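Local structure of uncharacterized protein Q99UF4 (3B2N) at residues 4-9 with 27-32. The protein is probably a DNA-binding response regulator of the LuxR family, whose CheY-like receiver domain would couple a signal to control of transcription. Numbering follows the deposited sequence.
Sequences TSLIIA and GDFEIL. With NA (sodium ion), chain B.
Thr4 O accepts the backbone N-H of Glu30 at 2.8 Å, the donor tilted 31° from the carbonyl plane, and the CA-H of Phe29 also closes on this oxygen. The next acceptor is on the other strand: Glu30 O takes Leu6 N (2.9 Å) together with a CA-H contact from Ser5. The pattern of Thr4 O then recurs two residues on at Leu6 O, which takes Leu32 N at 2.8 Å, nearly in line with its carbonyl bond. Thr4 N reaches back to Asp28 O in a longer bond, completing a parallel ladder. On the face that bears Leu6, CD1 of this leucine lies 3.6 Å from Phe29 CD2, approaching the ring obliquely. A chi2 of -56° turns Ile31 CD1 toward Leu6, where it meets CD2 at 3.8 Å and also touches Ile8 CD1. Thr4 runs alongside Phe29 with CB against ring atom CD2. On the face of Ser5 and Glu30, Glu30 CG lies beside Ser5 CB, and Leu32 CD2 presses on Ser5 CB at 3.4 Å, closer than usual for two carbons. Just before the second strand, Gly27 O and Lys24 O coordinate a sodium ion, whose bound water donates to Phe29 O. With helix 13-26 between them, the strands make up the first beta-alpha-beta unit of the receiver fold: Ile23 of that helix packs on Leu6, Ile8 and Phe29, helix 38-48 lies against Ile7 and Leu32, and strand 4-9 sits between edge strand 29-35 and strand 52-55.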
ATOM      1  N   THR A   4      13.984   0.553  -4.682  1.00 42.03           N
ATOM      2  CA  THR A   4      12.568   0.689  -4.968  1.00 38.88           C
ATOM      3  C   THR A   4      11.928   1.736  -4.030  1.00 37.92           C
ATOM      4  O   THR A   4      12.078   1.659  -2.794  1.00 37.17           O
ATOM      5  CB  THR A   4      11.907  -0.659  -4.814  1.00 38.19           C
ATOM      6  OG1 THR A   4      12.540  -1.566  -5.728  1.00 37.67           O
ATOM      7  CG2 THR A   4      10.454  -0.564  -5.130  1.00 36.77           C
ATOM      8  N   SER A   5      11.231   2.717  -4.605  1.00 36.58           N
ATOM      9  CA  SER A   5      10.532   3.695  -3.758  1.00 36.17           C
ATOM     10  C   SER A   5       9.104   3.282  -3.402  1.00 34.14           C
ATOM     11  O   SER A   5       8.408   2.662  -4.201  1.00 32.40           O
ATOM     12  CB  SER A   5      10.543   5.072  -4.395  1.00 36.90           C
ATOM     13  OG  SER A   5      10.020   4.997  -5.704  1.00 34.46           O
ATOM     14  N   LEU A   6       8.691   3.659  -2.186  1.00 32.94           N
ATOM     15  CA  LEU A   6       7.439   3.277  -1.613  1.00 33.42           C
ATOM     16  C   LEU A   6       6.778   4.469  -0.942  1.00 32.30           C
ATOM     17  O   LEU A   6       7.456   5.286  -0.311  1.00 32.63           O
ATOM     18  CB  LEU A   6       7.677   2.277  -0.469  1.00 35.67           C
ATOM     19  CG  LEU A   6       7.367   0.801  -0.552  1.00 60.00           C
ATOM     20  CD1 LEU A   6       8.320   0.219  -1.543  1.00 46.59           C
ATOM     21  CD2 LEU A   6       7.631   0.193   0.815  1.00 48.21           C
ATOM     22  N   ILE A   7       5.454   4.506  -0.997  1.00 28.77           N
ATOM     23  CA  ILE A   7       4.679   5.329  -0.092  1.00 27.41           C
ATOM     24  C   ILE A   7       3.806   4.370   0.728  1.00 27.66           C
ATOM     25  O   ILE A   7       3.300   3.368   0.205  1.00 28.36           O
ATOM     26  CB  ILE A   7       3.823   6.406  -0.868  1.00 25.60           C
ATOM     27  CG1 ILE A   7       4.749   7.468  -1.479  1.00 26.66           C
ATOM     28  CG2 ILE A   7       2.710   7.021   0.085  1.00 25.44           C
ATOM     29  CD1 ILE A   7       4.097   8.564  -2.355  1.00 30.60           C
ATOM     30  N   ILE A   8       3.608   4.683   2.008  1.00 27.93           N
ATOM     31  CA  ILE A   8       2.837   3.818   2.887  1.00 28.60           C
ATOM     32  C   ILE A   8       1.690   4.592   3.434  1.00 30.16           C
ATOM     33  O   ILE A   8       1.887   5.674   4.011  1.00 30.57           O
ATOM     34  CB  ILE A   8       3.651   3.283   4.070  1.00 29.75           C
ATOM     35  CG1 ILE A   8       4.835   2.461   3.520  1.00 34.77           C
ATOM     36  CG2 ILE A   8       2.685   2.434   5.038  1.00 26.07           C
ATOM     37  CD1 ILE A   8       5.858   2.081   4.561  1.00 31.86           C
ATOM     38  N   ALA A   9       0.479   4.094   3.212  1.00 29.61           N
ATOM     39  CA  ALA A   9      -0.655   4.809   3.803  1.00 28.47           C
ATOM     40  C   ALA A   9      -1.307   3.784   4.741  1.00 29.29           C
ATOM     41  O   ALA A   9      -1.804   2.735   4.290  1.00 30.48           O
ATOM     42  CB  ALA A   9      -1.647   5.282   2.699  1.00 25.48           C
ATOM     43  N   GLY A  27      14.459  -5.026   3.452  1.00 38.49           N
ATOM     44  CA  GLY A  27      14.587  -5.060   1.996  1.00 39.59           C
ATOM     45  C   GLY A  27      15.276  -3.842   1.447  1.00 39.56           C
ATOM     46  O   GLY A  27      15.769  -3.009   2.210  1.00 37.83           O
ATOM     47  N   ASP A  28      15.319  -3.736   0.119  1.00 40.52           N
ATOM     48  CA  ASP A  28      16.026  -2.626  -0.555  1.00 40.94           C
ATOM     49  C   ASP A  28      15.056  -1.542  -1.035  1.00 38.60           C
ATOM     50  O   ASP A  28      14.748  -1.427  -2.219  1.00 38.13           O
ATOM     51  CB  ASP A  28      16.874  -3.172  -1.698  1.00 43.31           C
ATOM     52  CG  ASP A  28      17.986  -4.060  -1.195  1.00 50.64           C
ATOM     53  OD1 ASP A  28      18.610  -3.709  -0.156  1.00 52.22           O
ATOM     54  OD2 ASP A  28      18.208  -5.118  -1.809  1.00 52.61           O
ATOM     55  N   PHE A  29      14.582  -0.750  -0.088  1.00 36.64           N
ATOM     56  CA  PHE A  29      13.503   0.179  -0.339  1.00 36.64           C
ATOM     57  C   PHE A  29      13.873   1.558   0.185  1.00 38.10           C
ATOM     58  O   PHE A  29      14.603   1.675   1.154  1.00 38.37           O
ATOM     59  CB  PHE A  29      12.232  -0.325   0.367  1.00 35.62           C
ATOM     60  CG  PHE A  29      11.820  -1.714  -0.030  1.00 40.46           C
ATOM     61  CD1 PHE A  29      12.043  -2.807   0.830  1.00 40.41           C
ATOM     62  CD2 PHE A  29      11.203  -1.953  -1.263  1.00 41.64           C
ATOM     63  CE1 PHE A  29      11.660  -4.130   0.455  1.00 40.66           C
ATOM     64  CE2 PHE A  29      10.812  -3.267  -1.647  1.00 42.43           C
ATOM     65  CZ  PHE A  29      11.048  -4.356  -0.778  1.00 38.53           C
ATOM     66  N   GLU A  30      13.388   2.605  -0.470  1.00 39.92           N
ATOM     67  CA  GLU A  30      13.356   3.937   0.154  1.00 40.12           C
ATOM     68  C   GLU A  30      11.891   4.406   0.283  1.00 38.30           C
ATOM     69  O   GLU A  30      11.101   4.287  -0.663  1.00 37.52           O
ATOM     70  CB  GLU A  30      14.195   4.925  -0.652  1.00 41.53           C
ATOM     71  CG  GLU A  30      13.629   5.262  -2.000  1.00 56.51           C
ATOM     72  CD  GLU A  30      14.403   6.367  -2.707  1.00 51.68           C
ATOM     73  OE1 GLU A  30      14.557   6.256  -3.947  1.00 61.76           O
ATOM     74  OE2 GLU A  30      14.846   7.339  -2.036  1.00 57.85           O
ATOM     75  N   ILE A  31      11.532   4.886   1.470  1.00 36.77           N
ATOM     76  CA  ILE A  31      10.177   5.328   1.779  1.00 35.05           C
ATOM     77  C   ILE A  31      10.127   6.810   1.467  1.00 34.32           C
ATOM     78  O   ILE A  31      10.809   7.614   2.122  1.00 34.55           O
ATOM     79  CB  ILE A  31       9.799   5.119   3.290  1.00 35.16           C
ATOM     80  CG1 ILE A  31      10.123   3.683   3.794  1.00 39.95           C
ATOM     81  CG2 ILE A  31       8.321   5.448   3.546  1.00 40.39           C
ATOM     82  CD1 ILE A  31       9.515   2.558   3.052  1.00 32.54           C
ATOM     83  N   LEU A  32       9.324   7.194   0.485  1.00 33.10           N
ATOM     84  CA  LEU A  32       9.218   8.611   0.117  1.00 32.72           C
ATOM     85  C   LEU A  32       8.292   9.437   1.022  1.00 32.90           C
ATOM     86  O   LEU A  32       8.477  10.639   1.167  1.00 31.93           O
ATOM     87  CB  LEU A  32       8.766   8.722  -1.333  1.00 33.25           C
ATOM     88  CG  LEU A  32       9.728   8.801  -2.497  1.00 47.67           C
ATOM     89  CD1 LEU A  32      11.100   8.263  -2.162  1.00 37.82           C
ATOM     90  CD2 LEU A  32       9.075   8.089  -3.681  1.00 37.18           C
TER
HETATM   91 NA    NA B 201      17.457  -2.179   3.507  1.00 39.81          NA
HETATM   92  O   HOH W   1      17.084   0.197   2.397  1.00 40.20           O
HETATM   93  O   HOH W   2      18.077  -4.518   4.199  1.00 32.92           O